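Local atomic coordinates of conserved protein (Methanothermobacter thermautotrophicus, PDB entry 1I36), a protein that is of unknown function but binds NADP and resembles 3-hydroxyacid dehydrogenases in structure. Residues Glu134-Lys137 / Leu138-Tyr141. The protein carries 1 engineered substitution. Residues are numbered along the deposited sequence; the frame is centred on the assembly and turned at random.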
# COMPACT_ATOMS: atom_id res chain seq x y z
N GLU A 134 30.01 13.67 9.16
CA GLU A 134 30.49 14.80 9.94
C GLU A 134 29.31 15.60 10.53
O GLU A 134 29.37 16.05 11.69
CB GLU A 134 31.40 15.66 9.08
CG GLU A 134 32.08 16.85 9.78
CD GLU A 134 33.02 16.47 10.91
OE1 GLU A 134 33.62 15.36 10.86
OE2 GLU A 134 33.15 17.30 11.84
N PHE A 135 28.23 15.73 9.77
CA PHE A 135 27.02 16.43 10.24
C PHE A 135 26.42 15.58 11.38
O PHE A 135 25.93 16.11 12.37
CB PHE A 135 26.04 16.52 9.07
CG PHE A 135 24.64 16.98 9.45
CD1 PHE A 135 24.44 18.15 10.18
CD2 PHE A 135 23.53 16.24 9.07
CE1 PHE A 135 23.17 18.56 10.52
CE2 PHE A 135 22.26 16.64 9.40
CZ PHE A 135 22.06 17.80 10.13
N MET A 136 26.47 14.25 11.22
CA MET A 136 25.91 13.31 12.20
C MET A 136 26.54 13.42 13.60
O MET A 136 25.93 13.01 14.59
CB MET A 136 25.97 11.88 11.67
CG MET A 136 25.04 10.90 12.44
SD MET A 136 25.06 9.24 11.78
CE MET A 136 24.54 8.28 13.24
N LYS A 137 27.73 14.02 13.68
CA LYS A 137 28.38 14.25 14.96
C LYS A 137 27.50 15.16 15.84
O LYS A 137 27.63 15.14 17.06
CB LYS A 137 29.76 14.89 14.75
CG LYS A 137 30.77 13.86 14.24
CD LYS A 137 32.17 14.44 14.02
CE LYS A 137 33.12 13.31 13.58
NZ LYS A 137 34.45 13.82 13.12
N LEU A 138 26.60 15.93 15.23
CA LEU A 138 25.70 16.79 16.01
C LEU A 138 24.74 15.95 16.88
O LEU A 138 24.02 16.48 17.72
CB LEU A 138 24.90 17.75 15.09
CG LEU A 138 25.78 18.83 14.43
CD1 LEU A 138 24.94 19.84 13.63
CD2 LEU A 138 26.57 19.56 15.49
N ASN A 139 24.73 14.64 16.66
CA ASN A 139 23.92 13.76 17.52
C ASN A 139 24.43 13.86 18.97
O ASN A 139 23.66 13.72 19.92
CB ASN A 139 23.99 12.30 17.05
CG ASN A 139 23.08 12.02 15.87
OD1 ASN A 139 22.34 12.91 15.45
ND2 ASN A 139 23.10 10.78 15.36
N ARG A 140 25.71 14.18 19.12
CA ARG A 140 26.33 14.32 20.45
C ARG A 140 25.67 15.46 21.19
O ARG A 140 25.75 15.53 22.41
CB ARG A 140 27.82 14.67 20.33
CG ARG A 140 28.60 13.70 19.50
CD ARG A 140 29.99 14.24 19.22
NE ARG A 140 30.73 13.33 18.35
CZ ARG A 140 31.96 13.55 17.92
NH1 ARG A 140 32.61 14.65 18.28
NH2 ARG A 140 32.56 12.65 17.15
N TYR A 141 25.05 16.36 20.42
CA TYR A 141 24.39 17.52 21.00
C TYR A 141 22.85 17.51 20.95
O TYR A 141 22.22 18.57 20.88
CB TYR A 141 24.97 18.81 20.42
CG TYR A 141 26.47 18.88 20.57
CD1 TYR A 141 27.06 19.06 21.82
CD2 TYR A 141 27.31 18.72 19.47
CE1 TYR A 141 28.44 19.08 21.97
CE2 TYR A 141 28.70 18.74 19.62
CZ TYR A 141 29.25 18.92 20.87
OH TYR A 141 30.62 18.94 21.02
O HOH W 1 35.54 13.01 15.70
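Leu138 N donates to Phe135 O (2.9 Å), Asn139 N to Met136 O and Arg140 N to Lys137 O (3.0 Å), the i to i+3 bonding of a 3-10 turn that continues helix 132-136 in the Rossmann-type NADP-binding domain. On the sheet side, Phe135 CE1 meets Leu138 CD1 at 3.8 Å, the two side chains crossing at about a right angle; Ile145 packs against both. Asn139 OD1 accepts from the backbone N of Ile145 in strand 144-147, while its ND2, also hydrogen-bonded elsewhere, lies 3.5 Å from Met136 CG. Replacing Asn139 by alanine takes away the amide and would probably leave the N-H of Ile145 without this acceptor and open a gap beside Met136 CG. On the outer side, Lys137 CG lies anti to the carbonyl carbon (chi1 -75°) and the chain then runs extended alongside Arg140, CG 3.6 Å above the guanidinium plane, offset toward its rim. Lys137 NZ makes a salt bridge with Glu134 OE1 at 2.9 Å, on the syn side, 24° out of the carboxylate plane, which probably eases its proximity to the like-charged Arg140. One water accepts from Lys137 NZ at 2.9 Å and, weakly, from Arg140 NH2 at 3.3 Å, lying at the guanidinium edge.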